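Alpha/beta hydrolase (Novosphingobium aromaticivorans, PDB 3BWX) probably works as a hydrolase of the alpha/beta hydrolase fold, its substrate unidentified, and binds calcium ions in the crystal. Local coordinates at residues D47-L52 / W56-P61; P267-P272 / A276-L281; A117-I122 / F222-T227; P31-P36 / A89-E94. The protein carries 1 engineered substitution. One frame throughout, in Å; residues are numbered along the deposited sequence.

Interaction 1: D47-L52 / W56-P61; sequences DLATRL and WRVLCP. With EDO (1,2-ethanediol), chain G.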
# COMPACT_ATOMS: atom_id res chain seq x y z
N ASP A 47 -12.14 -3.80 -1.24
CA ASP A 47 -12.69 -5.09 -1.71
C ASP A 47 -11.91 -6.30 -1.15
O ASP A 47 -12.51 -7.29 -0.71
CB ASP A 47 -12.77 -5.16 -3.27
CG ASP A 47 -13.84 -4.24 -3.85
OD1 ASP A 47 -14.56 -3.60 -3.07
OD2 ASP A 47 -13.96 -4.19 -5.10
N LEU A 48 -10.58 -6.20 -1.11
CA LEU A 48 -9.78 -7.31 -0.55
C LEU A 48 -10.16 -7.57 0.90
O LEU A 48 -10.30 -8.68 1.33
CB LEU A 48 -8.30 -7.00 -0.64
CG LEU A 48 -7.38 -8.08 -0.09
CD1 LEU A 48 -7.53 -9.35 -0.89
CD2 LEU A 48 -5.93 -7.57 -0.08
N ALA A 49 -10.27 -6.50 1.68
CA ALA A 49 -10.60 -6.62 3.08
C ALA A 49 -11.95 -7.33 3.27
O ALA A 49 -12.09 -8.15 4.18
CB ALA A 49 -10.62 -5.23 3.74
N THR A 50 -12.95 -7.01 2.43
CA THR A 50 -14.27 -7.67 2.55
C THR A 50 -14.18 -9.14 2.18
O THR A 50 -14.95 -9.95 2.70
CB THR A 50 -15.37 -7.04 1.66
OG1 THR A 50 -15.01 -7.15 0.30
CG2 THR A 50 -15.58 -5.62 2.01
N ARG A 51 -13.28 -9.50 1.27
CA ARG A 51 -13.06 -10.91 0.93
C ARG A 51 -12.31 -11.68 2.02
O ARG A 51 -12.46 -12.89 2.10
CB ARG A 51 -12.32 -11.01 -0.42
CG ARG A 51 -13.17 -10.55 -1.62
CD ARG A 51 -12.37 -10.61 -2.94
NE ARG A 51 -13.35 -10.34 -3.99
CZ ARG A 51 -13.34 -9.31 -4.80
NH1 ARG A 51 -12.35 -8.45 -4.80
NH2 ARG A 51 -14.34 -9.17 -5.67
N LEU A 52 -11.49 -11.01 2.83
CA LEU A 52 -10.74 -11.65 3.91
C LEU A 52 -11.46 -11.65 5.23
O LEU A 52 -11.22 -12.57 6.05
CB LEU A 52 -9.36 -11.00 4.11
CG LEU A 52 -8.42 -11.01 2.88
CD1 LEU A 52 -7.14 -10.36 3.18
CD2 LEU A 52 -8.23 -12.51 2.44
N TRP A 56 -10.48 -13.67 8.63
CA TRP A 56 -9.38 -12.91 9.19
C TRP A 56 -9.83 -11.55 9.75
O TRP A 56 -10.75 -10.89 9.22
CB TRP A 56 -8.35 -12.60 8.08
CG TRP A 56 -7.76 -13.83 7.47
CD1 TRP A 56 -8.28 -14.52 6.45
CD2 TRP A 56 -6.60 -14.57 7.91
NE1 TRP A 56 -7.54 -15.63 6.18
CE2 TRP A 56 -6.50 -15.70 7.07
CE3 TRP A 56 -5.60 -14.38 8.91
CZ2 TRP A 56 -5.46 -16.62 7.20
CZ3 TRP A 56 -4.57 -15.32 9.02
CH2 TRP A 56 -4.52 -16.40 8.18
N ARG A 57 -9.20 -11.15 10.84
CA ARG A 57 -9.26 -9.76 11.25
C ARG A 57 -8.41 -8.95 10.28
O ARG A 57 -7.30 -9.37 9.95
CB ARG A 57 -8.72 -9.53 12.64
CG ARG A 57 -9.51 -10.29 13.69
CD ARG A 57 -8.85 -10.15 15.06
NE ARG A 57 -7.68 -11.02 15.16
CZ ARG A 57 -6.68 -10.87 16.03
NH1 ARG A 57 -6.66 -9.84 16.87
NH2 ARG A 57 -5.71 -11.75 16.06
N VAL A 58 -8.85 -7.76 9.89
CA VAL A 58 -8.09 -7.01 8.91
C VAL A 58 -8.01 -5.56 9.38
O VAL A 58 -9.04 -4.98 9.76
CB VAL A 58 -8.74 -7.03 7.49
CG1 VAL A 58 -7.81 -6.35 6.46
CG2 VAL A 58 -9.11 -8.42 6.97
N LEU A 59 -6.79 -5.03 9.40
CA LEU A 59 -6.52 -3.63 9.77
C LEU A 59 -5.98 -2.91 8.53
O LEU A 59 -4.98 -3.37 7.92
CB LEU A 59 -5.45 -3.53 10.85
CG LEU A 59 -5.79 -3.80 12.31
CD1 LEU A 59 -5.79 -5.27 12.47
CD2 LEU A 59 -4.82 -3.10 13.30
N CYS A 60 -6.59 -1.76 8.20
CA CYS A 60 -6.23 -0.97 7.02
C CYS A 60 -5.91 0.44 7.46
O CYS A 60 -6.77 1.33 7.40
CB CYS A 60 -7.33 -0.97 6.00
SG CYS A 60 -7.75 -2.59 5.36
N PRO A 61 -4.68 0.65 7.88
CA PRO A 61 -4.27 1.98 8.31
C PRO A 61 -3.95 2.93 7.18
O PRO A 61 -3.57 2.52 6.13
CB PRO A 61 -3.00 1.72 9.13
CG PRO A 61 -2.41 0.52 8.42
CD PRO A 61 -3.60 -0.33 8.09
C1 EDO G . -13.37 -5.91 -7.88
O1 EDO G . -13.18 -6.23 -6.50
C2 EDO G . -13.63 -7.19 -8.63
O2 EDO G . -14.88 -7.74 -8.19
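Ala49 and Leu52, one turn apart on helix 46-52, rest on the side chain of Val58 in strand 58-61, and this apolar packing carries most of the contact. The two methyls of Val58 divide the work: CG1, anti to the backbone N (chi1 -173°), lies 4.1 Å from Ala49 CB, while CG2 reaches Leu52 CB at 3.9 Å. Further along the strand, Cys60 SG sits 4.2 Å from Ala49 CB. The axes of helix residues 47-52 and strand 58-61 run nearly antiparallel, at 164°, and approach to 9.3 Å, consistent with the small Ala49 at the interface.

Polar contact comes from the backbone. Trp56 N donates to Leu52 O at 2.9 Å in a bent bond (132° at the hydrogen), closing the short turn between the elements; the same oxygen lies at the edge of the indole ring. On the helix, Asp47 O accepts from both Arg51 N and Thr50 OG1. A 1,2-ethanediol, probably from the crystallisation liquor, bridges Asp47 and Arg51: its O1 donates to Asp47 OD2 and accepts from Arg51 NH1.

Tyr23 of strand 17-23 also touches Ala49 and Val58. Such packing belongs to a beta-alpha-beta crossover, here strand 32-35, helix 46-52 and strand 58-61, within the alpha/beta hydrolase fold.

Interaction 2: P267-P272 / A276-L281; sequences PTLDEP and AAIGRL. With EDO (1,2-ethanediol), chain F; EDO (1,2-ethanediol), chain H.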
# COMPACT_ATOMS: atom_id res chain seq x y z
N PRO A 267 -0.71 -4.22 -9.29
CA PRO A 267 -1.95 -4.99 -9.15
C PRO A 267 -2.86 -4.36 -8.09
O PRO A 267 -2.39 -3.84 -7.07
CB PRO A 267 -1.46 -6.37 -8.73
CG PRO A 267 -0.10 -6.46 -9.39
CD PRO A 267 0.47 -5.10 -9.19
N THR A 268 -4.18 -4.35 -8.34
CA THR A 268 -5.13 -3.77 -7.43
C THR A 268 -5.40 -4.72 -6.23
O THR A 268 -5.97 -4.29 -5.21
CB THR A 268 -6.47 -3.48 -8.11
OG1 THR A 268 -7.06 -4.70 -8.55
CG2 THR A 268 -6.30 -2.48 -9.28
N LEU A 269 -5.04 -6.02 -6.42
CA LEU A 269 -5.35 -7.16 -5.54
C LEU A 269 -6.81 -7.61 -5.67
O LEU A 269 -7.27 -8.49 -4.91
CB LEU A 269 -4.98 -6.83 -4.07
CG LEU A 269 -3.55 -6.32 -3.87
CD1 LEU A 269 -3.27 -6.04 -2.41
CD2 LEU A 269 -2.50 -7.25 -4.44
N ASP A 270 -7.54 -7.01 -6.60
CA ASP A 270 -8.91 -7.47 -6.97
C ASP A 270 -8.93 -8.43 -8.17
O ASP A 270 -9.98 -8.99 -8.51
CB ASP A 270 -9.85 -6.30 -7.24
CG ASP A 270 -9.95 -5.34 -6.07
OD1 ASP A 270 -9.75 -5.70 -4.88
OD2 ASP A 270 -10.24 -4.18 -6.38
N GLU A 271 -7.79 -8.59 -8.84
CA GLU A 271 -7.66 -9.60 -9.89
C GLU A 271 -7.85 -11.01 -9.33
O GLU A 271 -7.33 -11.33 -8.24
CB GLU A 271 -6.25 -9.56 -10.52
CG GLU A 271 -5.80 -8.21 -11.06
CD GLU A 271 -5.25 -7.22 -10.03
OE1 GLU A 271 -4.91 -7.61 -8.89
OE2 GLU A 271 -5.14 -6.04 -10.43
N PRO A 272 -8.60 -11.86 -10.04
CA PRO A 272 -8.75 -13.23 -9.53
C PRO A 272 -7.46 -13.94 -9.16
O PRO A 272 -7.38 -14.62 -8.12
CB PRO A 272 -9.44 -13.96 -10.67
CG PRO A 272 -10.25 -12.85 -11.33
CD PRO A 272 -9.36 -11.66 -11.29
N ALA A 276 -6.52 -15.31 -5.39
CA ALA A 276 -6.14 -16.71 -5.22
C ALA A 276 -4.72 -16.83 -4.64
O ALA A 276 -4.47 -17.63 -3.77
CB ALA A 276 -6.23 -17.48 -6.54
N ALA A 277 -3.80 -15.97 -5.12
CA ALA A 277 -2.41 -15.97 -4.61
C ALA A 277 -2.35 -15.65 -3.11
O ALA A 277 -1.65 -16.30 -2.36
CB ALA A 277 -1.51 -15.02 -5.42
N ILE A 278 -3.06 -14.61 -2.72
CA ILE A 278 -3.16 -14.20 -1.34
C ILE A 278 -3.76 -15.35 -0.48
O ILE A 278 -3.27 -15.66 0.61
CB ILE A 278 -3.92 -12.87 -1.21
CG1 ILE A 278 -3.06 -11.76 -1.74
CG2 ILE A 278 -4.28 -12.56 0.25
CD1 ILE A 278 -3.86 -10.47 -2.00
N GLY A 279 -4.76 -16.05 -1.02
CA GLY A 279 -5.33 -17.19 -0.31
C GLY A 279 -4.29 -18.28 -0.07
O GLY A 279 -4.22 -18.86 1.00
N ARG A 280 -3.47 -18.57 -1.07
CA ARG A 280 -2.40 -19.57 -0.90
C ARG A 280 -1.40 -19.15 0.15
O ARG A 280 -0.93 -19.99 0.93
CB ARG A 280 -1.70 -19.83 -2.21
CG ARG A 280 -2.57 -20.49 -3.28
CD ARG A 280 -1.70 -21.02 -4.46
NE ARG A 280 -0.91 -19.98 -5.14
CZ ARG A 280 -1.40 -19.17 -6.08
NH1 ARG A 280 -2.65 -19.35 -6.46
NH2 ARG A 280 -0.66 -18.23 -6.64
N LEU A 281 -1.10 -17.86 0.18
CA LEU A 281 -0.12 -17.29 1.16
C LEU A 281 -0.66 -17.41 2.55
O LEU A 281 0.01 -17.90 3.46
CB LEU A 281 0.27 -15.87 0.75
CG LEU A 281 1.22 -15.05 1.63
CD1 LEU A 281 0.59 -14.42 2.91
CD2 LEU A 281 2.42 -15.93 1.99
C1 EDO F . -9.23 -5.33 -11.93
O1 EDO F . -8.51 -5.02 -10.73
C2 EDO F . -9.64 -6.77 -11.88
O2 EDO F . -10.80 -6.81 -11.05
C1 EDO H . -10.03 -1.98 -9.18
O1 EDO H . -10.93 -2.92 -8.56
C2 EDO H . -10.59 -1.45 -10.51
O2 EDO H . -10.66 -2.56 -11.42
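Pro272 and Ala276 lie one turn apart in the first part of helix 272-282, where Pro272 O accepts from Ala276 N at 2.9 Å in a nearly straight bond (170°). The irregular segment 267-272 thus runs directly into the helix, with Glu271 at the N-cap position. Further back the chain bends so that the CA atoms of Leu269 and Ile278 stand 8.5 Å apart.

Across that gap the side chains meet by their terminal methyls, Leu269 CD2 lying 4.3 Å from Ile278 CD1. The turn itself is held by Glu271, whose chain bends at chi2 (81°) and brings its carboxylate back over the preceding residues. Thr268 N donates to the syn lone pair of Glu271 OE2 at 2.9 Å, and Leu269 N bonds weakly to OE1. Thr268 OG1 accepts from Asp270 N at 3.1 Å, forming an ST turn. Of two ethanediols, probably from the crystallisation liquor, one gives a hydrogen bond from its O1 to Asp270 OD2, an oxygen that also forms a salt bridge with Arg184.

Strand 230-235 contributes Leu233, which touches both Leu269 and Ala277. Strand 255-260 adds Val258 against Ala277, and Glu256 pairs with Arg280, so loop and helix pack along the sheet edge formed by these strands.

Interaction 3: A117-I122 / F222-T227; sequences ANPARI and FDALAT. With EDO (1,2-ethanediol), chain L.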
# COMPACT_ATOMS: atom_id res chain seq x y z
N ALA A 117 12.87 -5.46 12.25
CA ALA A 117 12.89 -5.30 13.71
C ALA A 117 12.86 -6.66 14.42
O ALA A 117 13.43 -6.82 15.50
CB ALA A 117 11.73 -4.44 14.18
N ASN A 118 12.20 -7.65 13.81
CA ASN A 118 12.11 -9.02 14.36
C ASN A 118 11.34 -9.88 13.38
O ASN A 118 10.13 -9.87 13.41
CB ASN A 118 11.32 -9.03 15.67
CG ASN A 118 11.08 -10.43 16.19
OD1 ASN A 118 11.74 -11.41 15.77
ND2 ASN A 118 10.14 -10.55 17.11
N PRO A 119 12.01 -10.57 12.47
CA PRO A 119 11.20 -11.24 11.46
C PRO A 119 10.19 -12.24 11.97
O PRO A 119 9.18 -12.46 11.31
CB PRO A 119 12.25 -11.93 10.55
CG PRO A 119 13.48 -11.09 10.76
CD PRO A 119 13.45 -10.67 12.21
N ALA A 120 10.38 -12.78 13.17
CA ALA A 120 9.42 -13.75 13.68
C ALA A 120 8.06 -13.12 13.94
O ALA A 120 7.07 -13.83 14.06
CB ALA A 120 9.94 -14.39 14.95
N ARG A 121 8.00 -11.80 14.03
CA ARG A 121 6.73 -11.12 14.23
C ARG A 121 5.81 -11.24 12.99
O ARG A 121 4.60 -10.97 13.07
CB ARG A 121 6.95 -9.62 14.55
CG ARG A 121 7.25 -8.76 13.30
CD ARG A 121 7.88 -7.41 13.54
NE ARG A 121 7.13 -6.58 14.43
CZ ARG A 121 7.30 -5.26 14.62
NH1 ARG A 121 8.17 -4.54 13.92
NH2 ARG A 121 6.55 -4.64 15.54
N ILE A 122 6.39 -11.56 11.83
CA ILE A 122 5.65 -11.63 10.58
C ILE A 122 5.19 -13.07 10.43
O ILE A 122 6.00 -13.98 10.23
CB ILE A 122 6.54 -11.26 9.36
CG1 ILE A 122 7.05 -9.82 9.47
CG2 ILE A 122 5.80 -11.52 8.02
CD1 ILE A 122 5.96 -8.73 9.42
N PHE A 222 14.96 -7.30 2.31
CA PHE A 222 14.16 -8.30 1.63
C PHE A 222 14.45 -9.68 2.18
O PHE A 222 13.58 -10.48 2.49
CB PHE A 222 14.42 -8.27 0.12
CG PHE A 222 13.81 -9.44 -0.60
CD1 PHE A 222 12.44 -9.49 -0.89
CD2 PHE A 222 14.57 -10.56 -0.90
CE1 PHE A 222 11.86 -10.63 -1.42
CE2 PHE A 222 13.97 -11.70 -1.42
CZ PHE A 222 12.64 -11.71 -1.72
N ASP A 223 15.74 -9.95 2.32
CA ASP A 223 16.15 -11.30 2.72
C ASP A 223 15.66 -11.66 4.10
O ASP A 223 15.23 -12.81 4.34
CB ASP A 223 17.65 -11.48 2.57
CG ASP A 223 18.03 -11.97 1.20
OD1 ASP A 223 17.46 -13.01 0.80
OD2 ASP A 223 18.90 -11.39 0.52
N ALA A 224 15.61 -10.68 5.01
CA ALA A 224 15.09 -10.96 6.33
C ALA A 224 13.59 -11.27 6.25
O ALA A 224 13.11 -12.21 6.88
CB ALA A 224 15.36 -9.80 7.29
N LEU A 225 12.86 -10.48 5.47
CA LEU A 225 11.45 -10.78 5.22
C LEU A 225 11.22 -12.17 4.60
O LEU A 225 10.29 -12.89 4.98
CB LEU A 225 10.78 -9.70 4.34
CG LEU A 225 9.27 -9.81 4.06
CD1 LEU A 225 8.41 -9.78 5.35
CD2 LEU A 225 8.84 -8.69 3.15
N ALA A 226 12.06 -12.52 3.62
CA ALA A 226 11.96 -13.78 2.92
C ALA A 226 12.30 -15.01 3.75
O ALA A 226 12.13 -16.13 3.26
CB ALA A 226 12.85 -13.75 1.69
N THR A 227 12.81 -14.83 4.97
CA THR A 227 12.84 -15.95 5.91
C THR A 227 11.47 -16.40 6.45
O THR A 227 11.38 -17.44 7.13
CB THR A 227 13.79 -15.68 7.13
OG1 THR A 227 13.21 -14.68 7.99
CG2 THR A 227 15.19 -15.25 6.69
C1 EDO L . 6.13 -12.80 17.89
O1 EDO L . 6.24 -11.40 18.20
C2 EDO L . 7.51 -13.37 17.56
O2 EDO L . 8.57 -12.73 18.30
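Pro119 meets residues 224-227, on helix 219-225 and just after it, through its ring, and Ile122 meets Leu225 through a methyl branch; both contacts are van der Waals in kind. Pro119 CG lies 4.2 Å from Ala224 CB, while CB of the same ring is 3.8 Å from Ala224 O and 3.9 Å from Thr227 OG1. Deeper in, Ile122 CG2 approaches Leu225 CD1 at 4.1 Å, the two side chains crossing at about a right angle. Leu225 CG stands anti to the backbone N (chi1 -176°), which carries CD1 in toward Ile122.

Some hydrogen bonds are local to each segment. Thr227 OG1 donates to Ala224 O at 2.7 Å, in the carbonyl plane, and Thr227 N reaches that oxygen as well. Asn118 OD1 accepts from Ala120 N at 3.2 Å from well above the carbonyl plane, not along a lone pair, making an Asx turn, and Asn118 ND2 binds an ethanediol, probably from the crystallisation liquor.

Arg121 forms a salt bridge with Glu88 of helix 80-94, and Arg228 donates to Ile122 O. The two segments share no polar bond: Pro119 carbons lie against a methyl group and already-bonded oxygens, the double acceptor Ala224 O holding the Thr227 hydroxyl beside the proline ring.

Interaction 4: P31-P36 / A89-E94; sequences PVLCLP and ALLAQE. With EDO (1,2-ethanediol), chain Q.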
# COMPACT_ATOMS: atom_id res chain seq x y z
N PRO A 31 -3.83 -11.06 12.92
CA PRO A 31 -4.53 -10.14 12.02
C PRO A 31 -3.75 -9.84 10.76
O PRO A 31 -2.53 -10.05 10.69
CB PRO A 31 -4.66 -8.90 12.90
CG PRO A 31 -3.43 -8.91 13.73
CD PRO A 31 -3.14 -10.35 14.02
N VAL A 32 -4.46 -9.34 9.75
CA VAL A 32 -3.87 -8.96 8.47
C VAL A 32 -3.75 -7.43 8.41
O VAL A 32 -4.75 -6.73 8.49
CB VAL A 32 -4.69 -9.46 7.29
CG1 VAL A 32 -4.03 -9.04 5.98
CG2 VAL A 32 -4.83 -11.00 7.33
N LEU A 33 -2.52 -6.91 8.30
CA LEU A 33 -2.28 -5.47 8.23
C LEU A 33 -1.99 -5.07 6.79
O LEU A 33 -1.07 -5.62 6.16
CB LEU A 33 -1.07 -5.11 9.10
CG LEU A 33 -0.51 -3.70 9.20
CD1 LEU A 33 -1.45 -2.83 9.99
CD2 LEU A 33 0.87 -3.69 9.89
N CYS A 34 -2.81 -4.19 6.21
CA CYS A 34 -2.72 -3.79 4.81
C CYS A 34 -2.14 -2.40 4.73
O CYS A 34 -2.76 -1.47 5.25
CB CYS A 34 -4.10 -3.82 4.19
SG CYS A 34 -4.87 -5.46 4.12
N LEU A 35 -0.99 -2.27 4.10
CA LEU A 35 -0.25 -1.06 4.06
C LEU A 35 -0.28 -0.46 2.66
O LEU A 35 0.19 -1.09 1.71
CB LEU A 35 1.17 -1.29 4.56
CG LEU A 35 1.26 -1.86 5.98
CD1 LEU A 35 2.76 -2.04 6.28
CD2 LEU A 35 0.49 -1.00 6.98
N PRO A 36 -0.87 0.74 2.51
CA PRO A 36 -1.01 1.32 1.18
C PRO A 36 0.27 1.93 0.61
O PRO A 36 1.25 2.12 1.32
CB PRO A 36 -2.03 2.46 1.37
CG PRO A 36 -2.50 2.37 2.75
CD PRO A 36 -1.52 1.57 3.54
N ALA A 89 3.83 2.40 16.56
CA ALA A 89 2.92 2.95 17.56
C ALA A 89 1.52 2.28 17.47
O ALA A 89 0.91 1.98 18.49
CB ALA A 89 2.77 4.47 17.44
N LEU A 90 1.01 2.07 16.25
CA LEU A 90 -0.23 1.32 16.06
C LEU A 90 -0.13 -0.08 16.66
O LEU A 90 -1.02 -0.51 17.42
CB LEU A 90 -0.57 1.22 14.57
CG LEU A 90 -1.73 0.31 14.19
CD1 LEU A 90 -3.05 0.78 14.75
CD2 LEU A 90 -1.83 0.17 12.63
N LEU A 91 0.96 -0.79 16.33
CA LEU A 91 1.10 -2.17 16.81
C LEU A 91 1.17 -2.22 18.33
O LEU A 91 0.54 -3.11 18.94
CB LEU A 91 2.32 -2.84 16.18
CG LEU A 91 2.26 -3.02 14.68
CD1 LEU A 91 3.66 -3.37 14.10
CD2 LEU A 91 1.20 -4.07 14.24
N ALA A 92 1.91 -1.29 18.94
CA ALA A 92 2.03 -1.19 20.40
C ALA A 92 0.68 -0.90 21.03
O ALA A 92 0.24 -1.55 22.00
CB ALA A 92 3.01 -0.07 20.77
N GLN A 93 0.00 0.08 20.47
CA GLN A 93 -1.26 0.54 21.06
C GLN A 93 -2.38 -0.49 20.97
O GLN A 93 -3.26 -0.53 21.85
CB GLN A 93 -1.62 1.88 20.43
CG GLN A 93 -0.69 3.05 20.99
CD GLN A 93 -0.82 4.37 20.23
OE1 GLN A 93 -1.93 4.80 19.91
NE2 GLN A 93 0.30 5.04 19.98
N GLU A 94 -2.33 -1.31 19.92
CA GLU A 94 -3.32 -2.38 19.72
C GLU A 94 -2.91 -3.73 20.28
O GLU A 94 -3.72 -4.67 20.23
CB GLU A 94 -3.64 -2.50 18.23
CG GLU A 94 -4.38 -1.31 17.65
CD GLU A 94 -5.77 -1.13 18.32
OE1 GLU A 94 -6.56 -2.10 18.32
OE2 GLU A 94 -6.05 -0.04 18.81
C1 EDO Q . 2.26 6.20 2.75
O1 EDO Q . 0.90 5.87 2.40
C2 EDO Q . 3.02 4.88 2.96
O2 EDO Q . 3.14 4.16 1.72
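Leu33 of strand 32-35 faces Leu90 and Leu91 of helix 80-94 at a wide backbone spacing, the CA atoms of Leu33 and Leu91 being 9.8 Å apart. Only leucine side chains span the distance. The two branches of Leu33 go to different partners: CD1 lies 4.0 Å from Leu90 CD2, and CD2 lies 4.4 Å from Leu91 CD2. Both Leu33 and Leu90 extend from their backbones with CG opposite the main-chain nitrogen (chi1 177° and 172°), sliding past each other in opposite directions with CD1 beside CD2. Leu91, in contrast, sets out at an angle to the strand and brings its terminal methyl within range of Leu33. All three residues are buried, and with 95 Å² of surface enclosed the contact is small and purely hydrophobic. At the end of the strand segment, Pro36 O accepts a hydrogen bond of 2.8 Å from O2 of an ethanediol, probably from the crystallisation liquor.

Strand 32-35 runs between strands 58-61 and 99-104, whose Pro61 and Phe99 both touch Leu33; Phe99 also touches Leu91. Trp10 of strand 6-11 packs against Leu90, so helix 80-94 spans several strands of the sheet.

How a layered alpha/beta fold is assembled from separate contacts can be followed through these four. Interaction 4 joins segments whose nearest ends are 53 residues apart and encloses interaction 1 along the chain; interaction 3 follows, and interaction 2 comes last. Interactions 1 and 4, with centres 12 Å apart, share neighbouring parallel strands, 58-61 and 32-35, paired through Leu59 N to Val32 O at 2.8 Å. Leu48 touches Leu269 of the loop and Ile278 of helix 272-282, so helix 46-52 packs on both. Arg121 touches Leu91, linking interactions 3 and 4. Interactions 1 and 3 stay apart, about 22 Å between centres. Interactions 1 and 4 place helices directly against the sheet; 2 and 3 pack loop residues and helices beside it.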